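PDB 6B12: Tni2 from Pseudomonas fluorescens, which probably acts as the immunity protein of a bacterial antagonism system, binding its cognate toxin and neutralising it in the producing cell. Local coordinates for residues 109-114 and 120-125; 137-140 and 145-148. All blocks are in the same frame, centred on the assembly; numbering follows the deposited sequence.

Both contacts lie in the same five-stranded antiparallel sheet, as two hairpins of one up-and-down meander: contact 1 pairs strand 102-112 with 121-128, and contact 2 pairs 134-140 with 145-152. The middle strands 121-128 and 134-140 pair with each other between them, so the two centres are only about 9 Å apart, and Ser120 OG and Asp140 OD1 probably share a hydrogen bond. Contact 1 is buried, rich in aromatic and sulfur-containing side chains, and one of its faces meets the chain of another protein. Contact 2 lies farther from the chain centre, ends on an outermost strand, is partly exposed and relies more on backbone bonds with small aliphatic contacts.

Contact 1: residues 109-114 and 120-125; sequences SWFEQF and SIFTCM
Met125, a selenomethionine, lays its CG over one face of the Trp110 indole, 3.6 Å from the centroid of the five-membered ring. A bend at chi2 (-57°) turns SE off the ring's axis, into an oblique Met-aromatic contact. Beside this close packing Met125 N donates to Trp110 O at 2.7 Å, almost straight, and Ser109 N to Met125 O at 2.8 Å, more bent. On the other face of the sheet Cys124 SG meets Phe111 CE1 at 3.8 Å, also obliquely, and Phe122 CE2 comes within 4.0 Å of the same CE1, beside Leu80 and Ala66 of the neighbouring sheet. Toward the turn the pairing slackens. Glu112 N reaches Thr123 O at 3.2 Å from above the carbonyl plane, while one water bridges Glu112 O and Thr123 N. A second water links Phe114 N to Thr123 OG1, which also bonds to Asp138 OD1. Trp110 NE1 bonds weakly to Glu112 OE2, and both Glu112 carboxylate oxygens accept bonds from backbone of the other protein chain. A twisted antiparallel beta hairpin thus packs one face, with Phe111 and Cys124, on the neighbouring sheet and turns the other, with Trp110 and Glu112, to a partner protein.

Contact 2: residues 137-140 and 145-148; sequences VDID and DIVS
Asp138 O takes two backbone N-H groups from the facing strand, from Val147 N at 2.7 Å and, weakly, from Ser148 N at 3.3 Å. Asp138 N returns a bond to Ser148 O at 2.9 Å, and farther along Asp140 N bonds to Asp145 O at 2.9 Å, with an N-H...O angle of 162°. Two residues set against one make this a classic beta bulge, in which Val147 takes a near-helical psi of -51° and the register moves by one before Ile139 pairs with Ile146 in the non-hydrogen-bonded position. Apolar contacts occupy the face of Ile139 and Ile146. Their CG1 atoms approach obliquely to 4.0 Å, and Ile146 CG2 touches Val137 CG1 at 3.9 Å; that valine methyl is brought there by chi1 of -176°, which sets it opposite its own backbone N. Leu97 and Tyr108 pack against Val137 and Ile146 from strands 96-99 and 102-112. At the bulge, Val147 CG2 rests on Asp140 CB at 3.6 Å. Polar side chains look mainly elsewhere: besides Thr123, the Asp138 carboxylate holds Arg136 in a salt bridge through OD1 and Gln116 through OD2, whereas Asp140 OD1 bonds to Ser142 OG in the turn.

Contact 1: residues 109-114 and 120-125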
loop_
_atom_site.group_PDB
_atom_site.type_symbol
_atom_site.label_atom_id
_atom_site.label_comp_id
_atom_site.label_asym_id
_atom_site.label_seq_id
_atom_site.Cartn_x
_atom_site.Cartn_y
_atom_site.Cartn_z
ATOM N N SER C 109 -2.325 -1.984 5.755
ATOM C CA SER C 109 -2.685 -0.934 4.816
ATOM C C SER C 109 -2.741 -1.380 3.367
ATOM O O SER C 109 -3.638 -0.939 2.661
ATOM C CB SER C 109 -1.731 0.253 4.951
ATOM O OG SER C 109 -1.837 0.752 6.273
ATOM N N TRP C 110 -1.828 -2.240 2.903
ATOM C CA TRP C 110 -1.898 -2.736 1.526
ATOM C C TRP C 110 -0.903 -3.881 1.391
ATOM O O TRP C 110 -0.096 -4.124 2.288
ATOM C CB TRP C 110 -1.617 -1.634 0.494
ATOM C CG TRP C 110 -0.185 -1.095 0.390
ATOM C CD1 TRP C 110 0.844 -1.621 -0.340
ATOM C CD2 TRP C 110 0.330 0.096 1.000
ATOM N NE1 TRP C 110 1.973 -0.851 -0.205
ATOM C CE2 TRP C 110 1.678 0.221 0.602
ATOM C CE3 TRP C 110 -0.217 1.067 1.839
ATOM C CZ2 TRP C 110 2.487 1.264 1.035
ATOM C CZ3 TRP C 110 0.586 2.117 2.255
ATOM C CH2 TRP C 110 1.922 2.203 1.859
ATOM N N PHE C 111 -0.958 -4.576 0.252
ATOM C CA PHE C 111 -0.114 -5.748 0.018
ATOM C C PHE C 111 0.986 -5.420 -0.981
ATOM O O PHE C 111 0.805 -4.590 -1.873
ATOM C CB PHE C 111 -0.928 -6.929 -0.543
ATOM C CG PHE C 111 -1.986 -7.440 0.383
ATOM C CD1 PHE C 111 -1.651 -8.211 1.488
ATOM C CD2 PHE C 111 -3.330 -7.139 0.156
ATOM C CE1 PHE C 111 -2.632 -8.679 2.355
ATOM C CE2 PHE C 111 -4.309 -7.607 1.010
ATOM C CZ PHE C 111 -3.976 -8.385 2.104
ATOM N N GLU C 112 2.128 -6.092 -0.835
ATOM C CA GLU C 112 3.168 -6.083 -1.859
ATOM C C GLU C 112 3.681 -7.497 -2.026
ATOM O O GLU C 112 3.466 -8.356 -1.172
ATOM C CB GLU C 112 4.347 -5.166 -1.508
ATOM C CG GLU C 112 3.983 -3.704 -1.347
ATOM C CD GLU C 112 3.720 -2.991 -2.670
ATOM O OE1 GLU C 112 3.934 -3.577 -3.761
ATOM O OE2 GLU C 112 3.279 -1.832 -2.595
ATOM N N GLN C 113 4.377 -7.739 -3.130
ATOM C CA GLN C 113 4.957 -9.048 -3.386
ATOM C C GLN C 113 6.461 -8.892 -3.547
ATOM O O GLN C 113 6.919 -8.105 -4.382
ATOM C CB GLN C 113 4.334 -9.690 -4.631
ATOM C CG GLN C 113 4.350 -11.202 -4.568
ATOM C CD GLN C 113 3.807 -11.862 -5.817
ATOM O OE1 GLN C 113 3.035 -11.260 -6.573
ATOM N NE2 GLN C 113 4.216 -13.111 -6.047
ATOM N N PHE C 114 7.217 -9.627 -2.743
ATOM C CA PHE C 114 8.666 -9.698 -2.840
ATOM C C PHE C 114 9.097 -11.136 -3.112
ATOM O O PHE C 114 8.317 -12.070 -2.916
ATOM C CB PHE C 114 9.326 -9.195 -1.545
ATOM C CG PHE C 114 9.095 -7.734 -1.279
ATOM C CD1 PHE C 114 9.922 -6.780 -1.834
ATOM C CD2 PHE C 114 8.043 -7.324 -0.479
ATOM C CE1 PHE C 114 9.706 -5.417 -1.593
ATOM C CE2 PHE C 114 7.798 -5.959 -0.237
ATOM C CZ PHE C 114 8.647 -5.012 -0.795
ATOM N N SER C 120 4.102 -19.807 0.272
ATOM C CA SER C 120 3.135 -19.582 1.337
ATOM C C SER C 120 3.282 -18.205 1.989
ATOM O O SER C 120 2.397 -17.813 2.748
ATOM C CB SER C 120 3.272 -20.647 2.422
ATOM O OG SER C 120 4.530 -20.521 3.091
ATOM N N ILE C 121 4.343 -17.461 1.684
ATOM C CA ILE C 121 4.603 -16.167 2.329
ATOM C C ILE C 121 4.004 -15.053 1.491
ATOM O O ILE C 121 4.230 -14.992 0.279
ATOM C CB ILE C 121 6.113 -15.938 2.520
ATOM C CG1 ILE C 121 6.701 -17.016 3.435
ATOM C CG2 ILE C 121 6.367 -14.553 3.139
ATOM C CD1 ILE C 121 8.256 -17.037 3.485
ATOM N N PHE C 122 3.275 -14.139 2.147
ATOM C CA PHE C 122 2.841 -12.900 1.519
ATOM C C PHE C 122 3.284 -11.738 2.402
ATOM O O PHE C 122 3.743 -11.925 3.536
ATOM C CB PHE C 122 1.320 -12.879 1.286
ATOM C CG PHE C 122 0.517 -12.851 2.558
ATOM C CD1 PHE C 122 0.217 -14.024 3.239
ATOM C CD2 PHE C 122 0.046 -11.638 3.059
ATOM C CE1 PHE C 122 -0.528 -14.000 4.406
ATOM C CE2 PHE C 122 -0.697 -11.591 4.251
ATOM C CZ PHE C 122 -0.999 -12.756 4.920
ATOM N N THR C 123 3.169 -10.530 1.863
ATOM C CA THR C 123 3.626 -9.328 2.557
ATOM C C THR C 123 2.480 -8.342 2.699
ATOM O O THR C 123 1.785 -8.049 1.727
ATOM C CB THR C 123 4.764 -8.654 1.785
ATOM O OG1 THR C 123 5.869 -9.556 1.646
ATOM C CG2 THR C 123 5.242 -7.404 2.531
ATOM N N CYS C 124 2.315 -7.780 3.899
ATOM C CA CYS C 124 1.338 -6.719 4.087
ATOM C C CYS C 124 2.038 -5.559 4.774
ATOM O O CYS C 124 2.877 -5.763 5.671
ATOM C CB CYS C 124 0.139 -7.213 4.893
ATOM S SG CYS C 124 -1.300 -6.106 4.869
HETATM N N MSE C 125 1.737 -4.359 4.298
HETATM C CA MSE C 125 2.393 -3.151 4.784
HETATM C C MSE C 125 1.609 -2.647 5.987
HETATM O O MSE C 125 0.394 -2.516 5.925
HETATM C CB MSE C 125 2.472 -2.107 3.663
HETATM C CG MSE C 125 3.134 -2.625 2.399
HETATM SE SE MSE C 125 4.946 -3.321 2.706
HETATM C CE MSE C 125 5.604 -1.683 3.442
HETATM O O HOH W 1 2.076 -10.425 -1.008
HETATM O O HOH W 2 6.130 -11.031 -0.533
#

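Contact 2: residues 137-140 and 145-148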
loop_
_atom_site.group_PDB
_atom_site.type_symbol
_atom_site.label_atom_id
_atom_site.label_comp_id
_atom_site.label_asym_id
_atom_site.label_seq_id
_atom_site.Cartn_x
_atom_site.Cartn_y
_atom_site.Cartn_z
ATOM N N VAL C 137 5.647 -6.474 6.660
ATOM C CA VAL C 137 5.357 -7.636 7.501
ATOM C C VAL C 137 5.155 -8.838 6.592
ATOM O O VAL C 137 4.183 -8.904 5.833
ATOM C CB VAL C 137 4.138 -7.408 8.403
ATOM C CG1 VAL C 137 3.935 -8.625 9.348
ATOM C CG2 VAL C 137 4.320 -6.130 9.220
ATOM N N ASP C 138 6.083 -9.777 6.653
ATOM C CA ASP C 138 5.971 -11.018 5.903
ATOM C C ASP C 138 5.289 -12.056 6.778
ATOM O O ASP C 138 5.638 -12.216 7.952
ATOM C CB ASP C 138 7.353 -11.516 5.473
ATOM C CG ASP C 138 7.944 -10.704 4.323
ATOM O OD1 ASP C 138 7.360 -9.668 3.912
ATOM O OD2 ASP C 138 9.006 -11.099 3.815
ATOM N N ILE C 139 4.328 -12.769 6.194
ATOM C CA ILE C 139 3.427 -13.656 6.919
ATOM C C ILE C 139 3.383 -15.000 6.190
ATOM O O ILE C 139 3.249 -15.028 4.970
ATOM C CB ILE C 139 2.017 -13.037 7.016
ATOM C CG1 ILE C 139 2.091 -11.717 7.816
ATOM C CG2 ILE C 139 1.014 -14.008 7.667
ATOM C CD1 ILE C 139 1.009 -10.708 7.436
ATOM N N ASP C 140 3.518 -16.093 6.937
ATOM C CA ASP C 140 3.424 -17.447 6.381
ATOM C C ASP C 140 1.963 -17.870 6.428
ATOM O O ASP C 140 1.436 -18.201 7.499
ATOM C CB ASP C 140 4.297 -18.404 7.186
ATOM C CG ASP C 140 4.293 -19.827 6.638
ATOM O OD1 ASP C 140 3.614 -20.099 5.624
ATOM O OD2 ASP C 140 5.003 -20.648 7.254
ATOM N N ASP C 145 1.205 -17.333 10.835
ATOM C CA ASP C 145 2.107 -16.621 11.724
ATOM C C ASP C 145 2.991 -15.616 10.995
ATOM O O ASP C 145 3.411 -15.814 9.860
ATOM C CB ASP C 145 2.982 -17.593 12.499
ATOM C CG ASP C 145 2.183 -18.398 13.494
ATOM O OD1 ASP C 145 1.075 -17.950 13.877
ATOM O OD2 ASP C 145 2.659 -19.467 13.882
ATOM N N ILE C 146 3.280 -14.518 11.675
ATOM C CA ILE C 146 4.216 -13.555 11.124
ATOM C C ILE C 146 5.605 -14.163 11.062
ATOM O O ILE C 146 6.060 -14.828 12.005
ATOM C CB ILE C 146 4.201 -12.277 11.971
ATOM C CG1 ILE C 146 2.854 -11.598 11.754
ATOM C CG2 ILE C 146 5.378 -11.413 11.589
ATOM C CD1 ILE C 146 2.559 -10.491 12.739
ATOM N N VAL C 147 6.275 -13.947 9.935
ATOM C CA VAL C 147 7.636 -14.422 9.710
ATOM C C VAL C 147 8.646 -13.380 10.126
ATOM O O VAL C 147 9.545 -13.671 10.920
ATOM C CB VAL C 147 7.814 -14.807 8.221
ATOM C CG1 VAL C 147 9.273 -15.105 7.913
ATOM C CG2 VAL C 147 6.944 -16.003 7.882
ATOM N N SER C 148 8.474 -12.147 9.647
ATOM C CA SER C 148 9.424 -11.084 9.948
ATOM C C SER C 148 8.782 -9.727 9.753
ATOM O O SER C 148 7.792 -9.577 9.022
ATOM C CB SER C 148 10.664 -11.171 9.070
ATOM O OG SER C 148 10.255 -11.084 7.726
#